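Local coordinates for putative Lipoprotein (Shewanella oneidensis, PDB 3U24), which is of unknown function but binds zinc and calcium ions and may be a metal-dependent hydrolase related to metallopeptidases, at residues A[30-35]-A[95-100]; A[26-31]-A[79-84]; A[62-67]-A[112-117]. All coordinates share one frame; numbering follows the deposited sequence.

Contact 1. Residues A[30-35]-A[95-100]; sequences NAFIDD and HLIDNL. With ZN (zinc ion), chain H; ZN (zinc ion), chain C.
Between residues 30-35 and 95-100, each a piece of a longer helix, the nearest CA atoms are those of Phe-32 and Ile-97, 8.8 Å apart, and side chains bridge the gap. Phe-32 offers one face of its ring to Ile-97. The branch methyl CG2 sits over that face, 4.0 Å from the ring centroid and 14° off its normal, a CH-pi contact, while CG1 of Ile-97 reaches the CE2 side of the same ring. CG of Phe-32 is anti to the backbone N (chi1 170°), and this torsion lays the ring against Ile-97. Leu-100, one turn beyond Ile-97, brings CD2 to the ring edge, 4.3 Å from CZ of Phe-32. Were an alanine to stand at Phe-32, Ile-97 CG2 would probably lose its aromatic platform and a gap would open between the helices. Gln-74 and Leu-78 of helix 61-79 also touch this pair. Two zinc ions sit on the sides of the helices turned from this seam: Asp-35 OD1 binds one at 2.3 Å, His-95 NE2 the other at 2.0 Å. No hydrogen bond joins the two segments, so their cohesion rests on dispersion and the exclusion of water.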
loop_
_atom_site.group_PDB
_atom_site.type_symbol
_atom_site.label_atom_id
_atom_site.label_comp_id
_atom_site.label_asym_id
_atom_site.label_seq_id
_atom_site.Cartn_x
_atom_site.Cartn_y
_atom_site.Cartn_z
ATOM N N ASN A 30 -0.875 -15.229 -20.396
ATOM C CA ASN A 30 0.577 -15.365 -20.397
ATOM C C ASN A 30 1.266 -14.503 -21.509
ATOM O O ASN A 30 2.301 -13.865 -21.238
ATOM C CB ASN A 30 1.021 -16.843 -20.387
ATOM C CG ASN A 30 0.855 -17.494 -18.989
ATOM O OD1 ASN A 30 1.119 -16.867 -17.943
ATOM N ND2 ASN A 30 0.379 -18.738 -18.963
ATOM N N ALA A 31 0.663 -14.429 -22.701
ATOM C CA ALA A 31 1.215 -13.575 -23.755
ATOM C C ALA A 31 1.097 -12.098 -23.386
ATOM O O ALA A 31 1.950 -11.302 -23.731
ATOM C CB ALA A 31 0.528 -13.838 -25.084
ATOM N N PHE A 32 0.045 -11.731 -22.681
ATOM C CA PHE A 32 -0.120 -10.364 -22.269
ATOM C C PHE A 32 1.020 -9.927 -21.322
ATOM O O PHE A 32 1.615 -8.873 -21.477
ATOM C CB PHE A 32 -1.466 -10.178 -21.561
ATOM C CG PHE A 32 -1.601 -8.849 -20.906
ATOM C CD1 PHE A 32 -1.885 -7.754 -21.645
ATOM C CD2 PHE A 32 -1.379 -8.704 -19.567
ATOM C CE1 PHE A 32 -1.982 -6.509 -21.077
ATOM C CE2 PHE A 32 -1.468 -7.470 -18.972
ATOM C CZ PHE A 32 -1.763 -6.370 -19.740
ATOM N N ILE A 33 1.272 -10.719 -20.300
ATOM C CA ILE A 33 2.361 -10.454 -19.367
ATOM C C ILE A 33 3.690 -10.430 -20.124
ATOM O O ILE A 33 4.488 -9.511 -19.946
ATOM C CB ILE A 33 2.377 -11.487 -18.208
ATOM C CG1 ILE A 33 1.113 -11.317 -17.326
ATOM C CG2 ILE A 33 3.665 -11.405 -17.379
ATOM C CD1 ILE A 33 0.889 -9.882 -16.902
ATOM N N ASP A 34 3.929 -11.395 -21.004
ATOM C CA ASP A 34 5.125 -11.303 -21.823
ATOM C C ASP A 34 5.246 -9.984 -22.598
ATOM O O ASP A 34 6.320 -9.381 -22.613
ATOM C CB ASP A 34 5.230 -12.478 -22.753
ATOM C CG ASP A 34 5.583 -13.770 -22.015
ATOM O OD1 ASP A 34 6.040 -13.692 -20.841
ATOM O OD2 ASP A 34 5.403 -14.853 -22.624
ATOM N N ASP A 35 4.145 -9.514 -23.183
ATOM C CA ASP A 35 4.174 -8.281 -23.908
ATOM C C ASP A 35 4.351 -7.101 -22.992
ATOM O O ASP A 35 4.991 -6.150 -23.376
ATOM C CB ASP A 35 2.896 -8.086 -24.720
ATOM C CG ASP A 35 2.796 -9.069 -25.864
ATOM O OD1 ASP A 35 3.850 -9.636 -26.200
ATOM O OD2 ASP A 35 1.681 -9.290 -26.417
ATOM N N HIS A 95 -10.947 -8.807 -16.036
ATOM C CA HIS A 95 -11.272 -7.493 -15.536
ATOM C C HIS A 95 -10.077 -6.715 -14.997
ATOM O O HIS A 95 -9.958 -5.497 -15.218
ATOM C CB HIS A 95 -12.421 -7.574 -14.535
ATOM C CG HIS A 95 -13.721 -7.856 -15.182
ATOM N ND1 HIS A 95 -14.119 -9.128 -15.527
ATOM C CD2 HIS A 95 -14.704 -7.002 -15.634
ATOM C CE1 HIS A 95 -15.321 -9.066 -16.117
ATOM N NE2 HIS A 95 -15.691 -7.767 -16.162
ATOM N N LEU A 96 -9.182 -7.391 -14.302
ATOM C CA LEU A 96 -7.975 -6.767 -13.835
ATOM C C LEU A 96 -7.138 -6.269 -15.016
ATOM O O LEU A 96 -6.646 -5.155 -14.969
ATOM C CB LEU A 96 -7.180 -7.734 -12.985
ATOM C CG LEU A 96 -7.749 -8.090 -11.606
ATOM C CD1 LEU A 96 -6.771 -9.113 -10.972
ATOM C CD2 LEU A 96 -7.992 -6.865 -10.695
ATOM N N ILE A 97 -7.008 -7.060 -16.079
ATOM C CA ILE A 97 -6.312 -6.614 -17.256
ATOM C C ILE A 97 -7.003 -5.413 -17.929
ATOM O O ILE A 97 -6.351 -4.400 -18.251
ATOM C CB ILE A 97 -6.095 -7.775 -18.267
ATOM C CG1 ILE A 97 -5.059 -8.774 -17.712
ATOM C CG2 ILE A 97 -5.642 -7.247 -19.606
ATOM C CD1 ILE A 97 -5.025 -10.108 -18.464
ATOM N N ASP A 98 -8.315 -5.501 -18.137
ATOM C CA ASP A 98 -9.053 -4.416 -18.772
ATOM C C ASP A 98 -8.869 -3.073 -18.022
ATOM O O ASP A 98 -8.545 -2.039 -18.619
ATOM C CB ASP A 98 -10.516 -4.771 -18.807
ATOM C CG ASP A 98 -11.295 -3.976 -19.822
ATOM O OD1 ASP A 98 -10.750 -3.559 -20.853
ATOM O OD2 ASP A 98 -12.489 -3.797 -19.605
ATOM N N ASN A 99 -9.082 -3.116 -16.718
ATOM C CA ASN A 99 -8.903 -1.980 -15.866
ATOM C C ASN A 99 -7.453 -1.442 -15.858
ATOM O O ASN A 99 -7.248 -0.242 -15.906
ATOM C CB ASN A 99 -9.308 -2.323 -14.417
ATOM C CG ASN A 99 -9.308 -1.094 -13.529
ATOM O OD1 ASN A 99 -10.103 -0.195 -13.733
ATOM N ND2 ASN A 99 -8.386 -1.030 -12.589
ATOM N N LEU A 100 -6.459 -2.321 -15.763
ATOM C CA LEU A 100 -5.080 -1.881 -15.842
ATOM C C LEU A 100 -4.832 -1.144 -17.173
ATOM O O LEU A 100 -4.234 -0.053 -17.200
ATOM C CB LEU A 100 -4.127 -3.069 -15.721
ATOM C CG LEU A 100 -2.638 -2.777 -15.904
ATOM C CD1 LEU A 100 -2.144 -2.008 -14.687
ATOM C CD2 LEU A 100 -1.910 -4.098 -16.125
HETATM ZN ZN ZN H . 4.185 -11.028 -27.990
HETATM ZN ZN ZN C . -17.336 -7.114 -17.062
HETATM O O HOH W 1 3.214 -12.561 -26.520
HETATM O O HOH W 2 1.817 -11.336 -28.888
HETATM O O HOH W 3 -19.051 -8.962 -17.329
#

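Contact 2. Residues A[26-31]-A[79-84]; sequences AQFSNA and KQFELK
Two phenylalanines carry the whole of this contact: Phe-28 on helix 25-39 and Phe-81 in the loop that follows helix 61-79. The aromatic component is an oblique pairing. The ring centroids lie 5.6 Å apart and the planes are inclined at 47°, an attitude that is neither a parallel stack nor a T-shape. The closest approach is between a methylene and a ring. Phe-81 directs its far end, CZ and CE2, at the base of the other side chain, and CZ comes within 3.7 Å of Phe-28 CB. CE2 lies next to the start of the Phe-28 ring, 3.8 Å from its CG. With CG anti to the backbone N (chi1 162°), the Phe-28 ring passes Phe-81 and touches Gln-74, Lys-77 and Leu-78 of helix 61-79.

No hydrogen bond spans the two segments, so what holds them to each other is apolar contact between the two side chains. A further aromatic interaction comes from Phe-25, whose ring meets Phe-81 edge-to-face. Phe-25, Phe-28 and Phe-81 thus form a small aromatic cluster where the N-terminal helix packs against the loop that connects the two arms of the antiparallel helical hairpin 61-79/88-111 in this largely alpha-helical fold.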
loop_
_atom_site.group_PDB
_atom_site.type_symbol
_atom_site.label_atom_id
_atom_site.label_comp_id
_atom_site.label_asym_id
_atom_site.label_seq_id
_atom_site.Cartn_x
_atom_site.Cartn_y
_atom_site.Cartn_z
ATOM N N ALA A 26 -6.156 -18.522 -21.220
ATOM C CA ALA A 26 -4.931 -18.780 -20.452
ATOM C C ALA A 26 -3.714 -18.434 -21.299
ATOM O O ALA A 26 -2.777 -17.819 -20.798
ATOM C CB ALA A 26 -4.866 -20.235 -19.967
ATOM N N GLN A 27 -3.730 -18.795 -22.585
ATOM C CA GLN A 27 -2.614 -18.473 -23.447
ATOM C C GLN A 27 -2.504 -16.972 -23.600
ATOM O O GLN A 27 -1.421 -16.442 -23.599
ATOM C CB GLN A 27 -2.739 -19.139 -24.803
ATOM C CG GLN A 27 -2.496 -20.641 -24.736
ATOM C CD GLN A 27 -2.859 -21.358 -26.012
ATOM O OE1 GLN A 27 -3.965 -21.219 -26.549
ATOM N NE2 GLN A 27 -1.916 -22.164 -26.500
ATOM N N PHE A 28 -3.629 -16.291 -23.704
ATOM C CA PHE A 28 -3.612 -14.876 -23.869
ATOM C C PHE A 28 -3.032 -14.166 -22.664
ATOM O O PHE A 28 -2.208 -13.311 -22.847
ATOM C CB PHE A 28 -4.981 -14.337 -24.129
ATOM C CG PHE A 28 -5.068 -12.883 -23.890
ATOM C CD1 PHE A 28 -4.519 -11.987 -24.806
ATOM C CD2 PHE A 28 -5.659 -12.400 -22.753
ATOM C CE1 PHE A 28 -4.589 -10.640 -24.579
ATOM C CE2 PHE A 28 -5.717 -11.046 -22.525
ATOM C CZ PHE A 28 -5.179 -10.177 -23.435
ATOM N N SER A 29 -3.500 -14.502 -21.461
ATOM C CA SER A 29 -2.952 -13.985 -20.191
ATOM C C SER A 29 -1.440 -14.064 -20.123
ATOM O O SER A 29 -0.800 -13.093 -19.779
ATOM C CB SER A 29 -3.432 -14.801 -18.991
ATOM O OG SER A 29 -4.806 -14.728 -18.830
ATOM N N ASN A 30 -0.875 -15.229 -20.396
ATOM C CA ASN A 30 0.577 -15.365 -20.397
ATOM C C ASN A 30 1.266 -14.503 -21.509
ATOM O O ASN A 30 2.301 -13.865 -21.238
ATOM C CB ASN A 30 1.021 -16.843 -20.387
ATOM C CG ASN A 30 0.855 -17.494 -18.989
ATOM O OD1 ASN A 30 1.119 -16.867 -17.943
ATOM N ND2 ASN A 30 0.379 -18.738 -18.963
ATOM N N ALA A 31 0.663 -14.429 -22.701
ATOM C CA ALA A 31 1.215 -13.575 -23.755
ATOM C C ALA A 31 1.097 -12.098 -23.386
ATOM O O ALA A 31 1.950 -11.302 -23.731
ATOM C CB ALA A 31 0.528 -13.838 -25.084
ATOM N N LYS A 79 -11.007 -8.067 -26.318
ATOM C CA LYS A 79 -12.390 -8.025 -26.822
ATOM C C LYS A 79 -12.752 -9.227 -27.686
ATOM O O LYS A 79 -13.909 -9.471 -27.927
ATOM C CB LYS A 79 -12.678 -6.723 -27.605
ATOM C CG LYS A 79 -13.201 -5.566 -26.757
ATOM C CD LYS A 79 -13.262 -4.241 -27.551
ATOM C CE LYS A 79 -12.111 -3.280 -27.181
ATOM N NZ LYS A 79 -11.517 -2.519 -28.333
ATOM N N GLN A 80 -11.774 -9.973 -28.158
ATOM C CA GLN A 80 -12.029 -11.246 -28.817
ATOM C C GLN A 80 -12.599 -12.351 -27.922
ATOM O O GLN A 80 -13.076 -13.336 -28.433
ATOM C CB GLN A 80 -10.743 -11.776 -29.460
ATOM C CG GLN A 80 -10.713 -11.630 -30.963
ATOM C CD GLN A 80 -9.486 -10.903 -31.433
ATOM O OE1 GLN A 80 -8.368 -11.447 -31.427
ATOM N NE2 GLN A 80 -9.678 -9.649 -31.829
ATOM N N PHE A 81 -12.526 -12.222 -26.610
ATOM C CA PHE A 81 -12.999 -13.295 -25.735
ATOM C C PHE A 81 -14.386 -12.970 -25.257
ATOM O O PHE A 81 -14.602 -11.887 -24.688
ATOM C CB PHE A 81 -12.074 -13.473 -24.518
ATOM C CG PHE A 81 -10.749 -14.044 -24.881
ATOM C CD1 PHE A 81 -10.611 -15.406 -25.101
ATOM C CD2 PHE A 81 -9.656 -13.229 -25.066
ATOM C CE1 PHE A 81 -9.401 -15.938 -25.494
ATOM C CE2 PHE A 81 -8.433 -13.756 -25.449
ATOM C CZ PHE A 81 -8.302 -15.119 -25.655
ATOM N N GLU A 82 -15.318 -13.894 -25.493
ATOM C CA GLU A 82 -16.652 -13.826 -24.906
ATOM C C GLU A 82 -16.557 -14.004 -23.411
ATOM O O GLU A 82 -15.969 -14.971 -22.929
ATOM C CB GLU A 82 -17.571 -14.921 -25.474
ATOM C CG GLU A 82 -18.069 -14.600 -26.876
ATOM C CD GLU A 82 -18.641 -15.807 -27.630
ATOM O OE1 GLU A 82 -18.650 -16.956 -27.091
ATOM O OE2 GLU A 82 -19.086 -15.601 -28.793
ATOM N N LEU A 83 -17.168 -13.089 -22.683
ATOM C CA LEU A 83 -17.204 -13.162 -21.226
ATOM C C LEU A 83 -17.930 -14.397 -20.657
ATOM O O LEU A 83 -17.606 -14.848 -19.573
ATOM C CB LEU A 83 -17.799 -11.868 -20.676
ATOM C CG LEU A 83 -16.755 -10.741 -20.767
ATOM C CD1 LEU A 83 -17.364 -9.397 -21.140
ATOM C CD2 LEU A 83 -15.967 -10.677 -19.470
ATOM N N LYS A 84 -18.873 -14.959 -21.398
ATOM C CA LYS A 84 -19.524 -16.210 -21.006
ATOM C C LYS A 84 -18.605 -17.423 -21.208
ATOM O O LYS A 84 -18.933 -18.513 -20.788
ATOM C CB LYS A 84 -20.809 -16.441 -21.830
ATOM C CG LYS A 84 -22.009 -15.573 -21.439
ATOM C CD LYS A 84 -23.236 -15.890 -22.322
ATOM C CE LYS A 84 -24.357 -14.848 -22.212
ATOM N NZ LYS A 84 -25.094 -14.849 -20.909
#

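Contact 3. Residues A[62-67]-A[112-117]. With ACY (acetic acid), chain N.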
loop_
_atom_site.group_PDB
_atom_site.type_symbol
_atom_site.label_atom_id
_atom_site.label_comp_id
_atom_site.label_asym_id
_atom_site.label_seq_id
_atom_site.Cartn_x
_atom_site.Cartn_y
_atom_site.Cartn_z
ATOM N N ALA A 62 7.935 9.158 -27.499
ATOM C CA ALA A 62 7.869 7.860 -28.188
ATOM C C ALA A 62 7.480 6.760 -27.208
ATOM O O ALA A 62 6.771 5.841 -27.572
ATOM C CB ALA A 62 9.196 7.510 -28.859
ATOM N N GLY A 63 7.963 6.856 -25.970
ATOM C CA GLY A 63 7.541 5.955 -24.846
ATOM C C GLY A 63 6.025 5.937 -24.638
ATOM O O GLY A 63 5.407 4.877 -24.580
ATOM N N ARG A 64 5.430 7.121 -24.564
ATOM C CA ARG A 64 3.993 7.253 -24.391
ATOM C C ARG A 64 3.212 6.710 -25.606
ATOM O O ARG A 64 2.288 5.913 -25.431
ATOM C CB ARG A 64 3.618 8.710 -24.140
ATOM C CG ARG A 64 4.222 9.213 -22.838
ATOM C CD ARG A 64 3.623 10.488 -22.304
ATOM N NE ARG A 64 3.972 11.587 -23.171
ATOM C CZ ARG A 64 5.121 12.253 -23.193
ATOM N NH1 ARG A 64 6.119 11.982 -22.353
ATOM N NH2 ARG A 64 5.253 13.222 -24.105
ATOM N N VAL A 65 3.600 7.116 -26.815
ATOM C CA VAL A 65 2.986 6.595 -28.031
ATOM C C VAL A 65 3.035 5.079 -28.010
ATOM O O VAL A 65 2.034 4.412 -28.242
ATOM C CB VAL A 65 3.683 7.120 -29.307
ATOM C CG1 VAL A 65 3.376 6.256 -30.543
ATOM C CG2 VAL A 65 3.282 8.575 -29.544
ATOM N N LYS A 66 4.201 4.530 -27.714
ATOM C CA LYS A 66 4.358 3.082 -27.695
ATOM C C LYS A 66 3.484 2.419 -26.614
ATOM O O LYS A 66 3.004 1.297 -26.816
ATOM C CB LYS A 66 5.828 2.737 -27.456
ATOM C CG LYS A 66 6.180 1.268 -27.490
ATOM C CD LYS A 66 7.678 1.080 -27.233
ATOM C CE LYS A 66 8.097 -0.391 -27.375
ATOM N NZ LYS A 66 9.330 -0.657 -26.564
ATOM N N THR A 67 3.315 3.078 -25.465
ATOM C CA THR A 67 2.436 2.550 -24.415
ATOM C C THR A 67 1.001 2.581 -24.891
ATOM O O THR A 67 0.293 1.592 -24.749
ATOM C CB THR A 67 2.609 3.285 -23.075
ATOM O OG1 THR A 67 3.949 3.069 -22.636
ATOM C CG2 THR A 67 1.637 2.781 -21.995
ATOM N N LYS A 112 -1.862 12.791 -16.391
ATOM C CA LYS A 112 -0.672 13.461 -16.840
ATOM C C LYS A 112 0.283 13.784 -15.706
ATOM O O LYS A 112 0.872 14.855 -15.658
ATOM C CB LYS A 112 -1.068 14.753 -17.615
ATOM C CG LYS A 112 -1.816 14.481 -18.919
ATOM C CD LYS A 112 -2.080 15.775 -19.660
ATOM C CE LYS A 112 -2.305 15.538 -21.150
ATOM N NZ LYS A 112 -2.103 16.784 -21.975
ATOM N N SER A 113 0.479 12.838 -14.806
ATOM C CA SER A 113 1.477 13.042 -13.779
ATOM C C SER A 113 2.860 13.092 -14.358
ATOM O O SER A 113 3.742 13.586 -13.721
ATOM C CB SER A 113 1.395 11.967 -12.704
ATOM O OG SER A 113 1.798 10.702 -13.199
ATOM N N TRP A 114 3.066 12.538 -15.543
ATOM C CA TRP A 114 4.338 12.672 -16.229
ATOM C C TRP A 114 4.712 14.123 -16.507
ATOM O O TRP A 114 5.887 14.416 -16.690
ATOM C CB TRP A 114 4.354 11.794 -17.517
ATOM C CG TRP A 114 3.321 12.160 -18.561
ATOM C CD1 TRP A 114 2.063 11.606 -18.725
ATOM C CD2 TRP A 114 3.431 13.184 -19.614
ATOM N NE1 TRP A 114 1.403 12.186 -19.770
ATOM C CE2 TRP A 114 2.171 13.125 -20.367
ATOM C CE3 TRP A 114 4.422 14.058 -20.024
ATOM C CZ2 TRP A 114 1.924 13.945 -21.460
ATOM C CZ3 TRP A 114 4.169 14.924 -21.122
ATOM C CH2 TRP A 114 2.951 14.865 -21.829
ATOM N N GLN A 115 3.733 15.034 -16.506
ATOM C CA GLN A 115 3.986 16.479 -16.667
ATOM C C GLN A 115 4.296 17.181 -15.364
ATOM O O GLN A 115 5.265 17.947 -15.312
ATOM C CB GLN A 115 2.812 17.250 -17.293
ATOM C CG GLN A 115 2.631 16.920 -18.733
ATOM C CD GLN A 115 1.620 17.829 -19.416
ATOM O OE1 GLN A 115 0.564 18.161 -18.869
ATOM N NE2 GLN A 115 1.963 18.242 -20.608
ATOM N N TRP A 116 3.465 16.954 -14.343
ATOM C CA TRP A 116 3.501 17.758 -13.134
ATOM C C TRP A 116 4.124 17.124 -11.924
ATOM O O TRP A 116 4.189 17.775 -10.862
ATOM C CB TRP A 116 2.103 18.300 -12.776
ATOM C CG TRP A 116 1.005 17.251 -12.701
ATOM C CD1 TRP A 116 0.078 16.919 -13.691
ATOM C CD2 TRP A 116 0.692 16.385 -11.588
ATOM N NE1 TRP A 116 -0.761 15.948 -13.274
ATOM C CE2 TRP A 116 -0.446 15.564 -12.020
ATOM C CE3 TRP A 116 1.193 16.228 -10.305
ATOM C CZ2 TRP A 116 -1.007 14.610 -11.201
ATOM C CZ3 TRP A 116 0.617 15.257 -9.479
ATOM C CH2 TRP A 116 -0.453 14.456 -9.926
ATOM N N ASP A 117 4.580 15.879 -12.017
ATOM C CA ASP A 117 5.261 15.216 -10.876
ATOM C C ASP A 117 6.705 14.874 -11.255
ATOM O O ASP A 117 6.964 13.807 -11.838
ATOM C CB ASP A 117 4.529 13.953 -10.463
ATOM C CG ASP A 117 5.253 13.189 -9.370
ATOM O OD1 ASP A 117 6.308 13.617 -8.865
ATOM O OD2 ASP A 117 4.765 12.105 -9.012
HETATM C C ACY N . 1.345 11.375 -26.489
HETATM O O ACY N . 1.462 11.625 -25.239
HETATM O OXT ACY N . 1.990 11.944 -27.406
HETATM C CH3 ACY N . 0.379 10.344 -26.975
#
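Arg-64 lays its guanidinium flat on the indole of Trp-114, the planes only 3° apart. CZ, the central carbon of the cationic guanidinium, stands 3.6 Å from the centroid of the six-membered ring, 15° off the normal, a cation-pi interaction of the stacked kind. The methylene CD covers the five-membered ring in turn, 3.7 Å from its centroid in a CH-pi contact, so the arginine spans both rings of the indole. A bend at chi3 (-69°) turns the guanidinium along the indole after CD has come down on it. At the guanidinium's edge, in its plane, Arg-64 NE gives a hydrogen bond of 3.3 Å to O of an acetic acid molecule, probably from the crystallisation liquor. Such an arrangement leaves the N-H groups at the rim able to bond while the flat face rests on the aromatic surface.

This stacked cation-pi pair lies at the protein surface and joins helix 61-79 to the short helix 113-116 that follows helix 88-111. The indole is itself fixed from behind. Gln-115 CG lies 3.4 Å above the plane of the Trp-114 ring on its opposite face, and Trp-114 NE1 is hydrogen-bonded to Ile-108 O, which limits rotation of the ring. Ile-108 also touches the Arg-64 side chain. Farther out, Arg-64 NH1 has a weak hydrogen bond to Asn-162 OD1, and Tyr-121 OH is bonded to Trp-114 O.

Overall arrangement
Contacts 1 and 2 both start from helix 25-39, share Asn-30 and Ala-31, and lie with centres 9 Å apart. They touch at two points: Ile-97 CD1 is 4.2 Å from Phe-28 CE2, and Leu-83 CD2 packs 3.8 Å from His-95 CE1, on the ring whose NE2 binds zinc. Contact 3 stands apart, its centre about 20 Å from that of contact 1 and about 28 Å from that of contact 2. Helix 61-79 relates all three, supplying Arg-64 to contact 3 and Gln-74 and Leu-78 to the flank of the other two. The side chain of Phe-28 is about 9 Å from one bound zinc ion and that of Arg-64 about 7 Å from another.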